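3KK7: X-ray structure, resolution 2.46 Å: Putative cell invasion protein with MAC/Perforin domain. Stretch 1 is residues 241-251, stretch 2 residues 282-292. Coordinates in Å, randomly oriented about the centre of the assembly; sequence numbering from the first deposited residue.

Stretch 1 241-251: KDMDVAINASY
Stretch 2 282-292: ETITNKFSALS

Residues from 241 through 248 are helical (phi/psi mostly near -65/-42), in a helix that begins earlier in the chain; the partner segment starts in a helix (282-284 lie within it), turns, and runs into a strand that includes 291 and 292. Residues 282-287 run antiparallel to the helix: Ala-246 CA lies 5.6 Å from Ile-284 CA, and Asp-242 CA lies 6.4 Å from Lys-287 CA. The contact buries 473 Å², both sides summed, with no hydrogen bond across it; most of its close approaches are packing of apolar side chains. Ala-246 is the central small bump; its CB sits in a hollow walled by Leu-291 CD2 (3.7 Å), Phe-288 CE2 (3.8 Å) and Ile-284 CG1 (4.1 Å). Phe-288 (chi1 m, chi2 -86°) turns its ring edge to the helix backbone, CE2 3.6 Å from Asp-242 O and CZ 3.8 Å from Met-243 N. Selenomethionine Met-243 (t, p, p) curls so that CE reaches Leu-291 CD1 (3.5 Å; Leu-291 is t, p) and Phe-288 CZ (4.1 Å). Toward the other end, Thr-283 (m) fits CG2 between Val-245 CG1 (3.6 Å; chi1 t) and Ala-249 CB (4.0 Å). Ser-250 (m) donates from OG to Ala-246 O (2.7 Å), while Ile-284 (m, t) brings CD1 to 3.3 Å from that OG. Lys-287 (m, m, t, t) lies along Asp-242 (m), with CD 3.7 Å from OD1; NZ, 4.2 Å from OD1, stays beyond salt-bridge range.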

# COMPACT_ATOMS: atom_id res chain seq x y z
N LYS A 241 -27.84 -18.91 -2.83
CA LYS A 241 -29.23 -18.68 -2.46
C LYS A 241 -29.54 -19.49 -1.19
O LYS A 241 -30.23 -18.99 -0.29
CB LYS A 241 -30.20 -19.02 -3.61
CG LYS A 241 -31.65 -18.54 -3.41
N ASP A 242 -29.00 -20.70 -1.08
CA ASP A 242 -29.19 -21.46 0.16
C ASP A 242 -28.57 -20.73 1.36
O ASP A 242 -29.17 -20.63 2.42
CB ASP A 242 -28.62 -22.87 0.05
CG ASP A 242 -29.42 -23.78 -0.91
OD1 ASP A 242 -30.53 -23.39 -1.32
OD2 ASP A 242 -28.95 -24.88 -1.24
N MSE A 243 -27.39 -20.18 1.18
CA MSE A 243 -26.72 -19.48 2.28
C MSE A 243 -27.46 -18.16 2.60
O MSE A 243 -27.71 -17.84 3.78
CB MSE A 243 -25.24 -19.26 1.94
CG MSE A 243 -24.46 -18.45 2.97
SE MSE A 243 -24.22 -19.32 4.68
CE MSE A 243 -22.99 -20.74 4.11
N ASP A 244 -27.82 -17.41 1.54
CA ASP A 244 -28.66 -16.22 1.68
C ASP A 244 -29.88 -16.50 2.59
O ASP A 244 -30.21 -15.69 3.45
CB ASP A 244 -29.17 -15.75 0.29
CG ASP A 244 -28.12 -15.07 -0.56
OD1 ASP A 244 -26.98 -14.78 -0.11
OD2 ASP A 244 -28.43 -14.82 -1.73
N VAL A 245 -30.53 -17.64 2.40
CA VAL A 245 -31.73 -18.00 3.18
C VAL A 245 -31.33 -18.37 4.59
O VAL A 245 -32.02 -17.99 5.55
CB VAL A 245 -32.47 -19.21 2.56
CG1 VAL A 245 -33.68 -19.63 3.42
CG2 VAL A 245 -32.92 -18.89 1.12
N ALA A 246 -30.21 -19.09 4.72
CA ALA A 246 -29.78 -19.55 6.03
C ALA A 246 -29.37 -18.38 6.91
O ALA A 246 -29.84 -18.24 8.04
CB ALA A 246 -28.68 -20.54 5.90
N ILE A 247 -28.48 -17.54 6.39
CA ILE A 247 -28.05 -16.36 7.13
C ILE A 247 -29.26 -15.61 7.65
O ILE A 247 -29.35 -15.30 8.82
CB ILE A 247 -27.22 -15.38 6.28
CG1 ILE A 247 -25.82 -15.97 6.03
CG2 ILE A 247 -27.12 -14.01 7.02
CD1 ILE A 247 -24.95 -15.14 5.04
N ASN A 248 -30.21 -15.37 6.75
CA ASN A 248 -31.40 -14.61 7.07
C ASN A 248 -32.34 -15.29 8.07
O ASN A 248 -33.11 -14.60 8.73
CB ASN A 248 -32.12 -14.23 5.79
CG ASN A 248 -32.47 -12.76 5.74
OD1 ASN A 248 -31.60 -11.88 5.95
ND2 ASN A 248 -33.75 -12.46 5.44
N ALA A 249 -32.29 -16.61 8.19
CA ALA A 249 -33.08 -17.30 9.21
C ALA A 249 -32.31 -17.50 10.52
O ALA A 249 -32.84 -18.08 11.47
CB ALA A 249 -33.57 -18.65 8.70
N SER A 250 -31.07 -17.01 10.58
CA SER A 250 -30.15 -17.38 11.66
C SER A 250 -29.80 -16.28 12.62
O SER A 250 -28.86 -16.44 13.41
CB SER A 250 -28.86 -17.93 11.06
OG SER A 250 -29.13 -19.19 10.49
N TYR A 251 -30.53 -15.17 12.59
CA TYR A 251 -30.33 -14.16 13.60
C TYR A 251 -31.63 -13.44 13.82
O TYR A 251 -32.53 -13.55 13.03
CB TYR A 251 -29.20 -13.21 13.22
CG TYR A 251 -29.58 -12.19 12.22
CD1 TYR A 251 -29.52 -12.48 10.86
CD2 TYR A 251 -30.01 -10.93 12.61
CE1 TYR A 251 -29.88 -11.54 9.91
CE2 TYR A 251 -30.39 -9.97 11.67
CZ TYR A 251 -30.32 -10.29 10.31
OH TYR A 251 -30.68 -9.36 9.37
N GLU A 282 -35.06 -26.18 10.82
CA GLU A 282 -35.48 -26.91 9.62
C GLU A 282 -35.11 -26.15 8.33
O GLU A 282 -34.65 -26.76 7.37
CB GLU A 282 -36.98 -27.15 9.67
CG GLU A 282 -37.49 -28.27 8.79
CD GLU A 282 -38.62 -29.06 9.47
OE1 GLU A 282 -38.42 -29.51 10.64
OE2 GLU A 282 -39.70 -29.24 8.84
N THR A 283 -35.27 -24.83 8.31
CA THR A 283 -34.84 -24.02 7.16
C THR A 283 -33.38 -24.29 6.79
O THR A 283 -33.01 -24.19 5.62
CB THR A 283 -34.96 -22.50 7.45
OG1 THR A 283 -36.31 -22.17 7.78
CG2 THR A 283 -34.54 -21.66 6.25
N ILE A 284 -32.56 -24.59 7.79
CA ILE A 284 -31.13 -24.76 7.59
C ILE A 284 -30.80 -26.19 7.23
O ILE A 284 -30.14 -26.46 6.23
CB ILE A 284 -30.35 -24.33 8.85
CG1 ILE A 284 -30.35 -22.80 8.94
CG2 ILE A 284 -28.94 -24.84 8.83
CD1 ILE A 284 -30.09 -22.30 10.29
N THR A 285 -31.27 -27.11 8.03
CA THR A 285 -30.97 -28.52 7.82
C THR A 285 -31.52 -29.07 6.48
O THR A 285 -30.92 -29.98 5.91
CB THR A 285 -31.48 -29.35 8.99
OG1 THR A 285 -32.89 -29.09 9.15
CG2 THR A 285 -30.72 -28.96 10.25
N ASN A 286 -32.64 -28.52 6.01
CA ASN A 286 -33.19 -28.88 4.71
C ASN A 286 -32.25 -28.56 3.53
O ASN A 286 -32.37 -29.16 2.47
CB ASN A 286 -34.53 -28.18 4.46
CG ASN A 286 -35.70 -28.78 5.29
OD1 ASN A 286 -35.59 -29.83 5.94
ND2 ASN A 286 -36.83 -28.08 5.25
N LYS A 287 -31.33 -27.62 3.72
CA LYS A 287 -30.36 -27.28 2.67
C LYS A 287 -28.92 -27.66 3.01
O LYS A 287 -28.12 -27.88 2.11
CB LYS A 287 -30.44 -25.78 2.37
CG LYS A 287 -31.79 -25.32 1.80
CD LYS A 287 -32.21 -26.12 0.56
CE LYS A 287 -33.55 -25.67 0.03
NZ LYS A 287 -33.69 -26.10 -1.37
N PHE A 288 -28.58 -27.72 4.29
CA PHE A 288 -27.19 -27.94 4.69
C PHE A 288 -27.02 -29.15 5.58
O PHE A 288 -27.77 -29.33 6.53
CB PHE A 288 -26.67 -26.73 5.48
CG PHE A 288 -26.50 -25.50 4.65
CD1 PHE A 288 -25.33 -25.29 3.95
CD2 PHE A 288 -27.51 -24.54 4.59
CE1 PHE A 288 -25.14 -24.13 3.17
CE2 PHE A 288 -27.34 -23.37 3.82
CZ PHE A 288 -26.14 -23.17 3.12
N SER A 289 -25.99 -29.94 5.29
CA SER A 289 -25.58 -31.05 6.17
C SER A 289 -24.78 -30.50 7.35
O SER A 289 -24.63 -31.17 8.34
CB SER A 289 -24.73 -32.09 5.41
OG SER A 289 -25.42 -32.59 4.29
N ALA A 290 -24.24 -29.30 7.23
CA ALA A 290 -23.66 -28.62 8.40
C ALA A 290 -23.56 -27.16 8.05
O ALA A 290 -23.22 -26.83 6.90
CB ALA A 290 -22.26 -29.17 8.74
N LEU A 291 -23.86 -26.29 9.02
CA LEU A 291 -23.62 -24.84 8.89
C LEU A 291 -23.12 -24.33 10.22
O LEU A 291 -23.85 -24.38 11.20
CB LEU A 291 -24.87 -24.07 8.51
CG LEU A 291 -24.67 -22.56 8.29
CD1 LEU A 291 -23.68 -22.27 7.17
CD2 LEU A 291 -26.00 -21.95 8.00
N SER A 292 -21.90 -23.83 10.24
CA SER A 292 -21.25 -23.38 11.46
C SER A 292 -20.98 -21.90 11.36
O SER A 292 -20.99 -21.36 10.25
CB SER A 292 -19.96 -24.12 11.67
OG SER A 292 -20.26 -25.43 12.09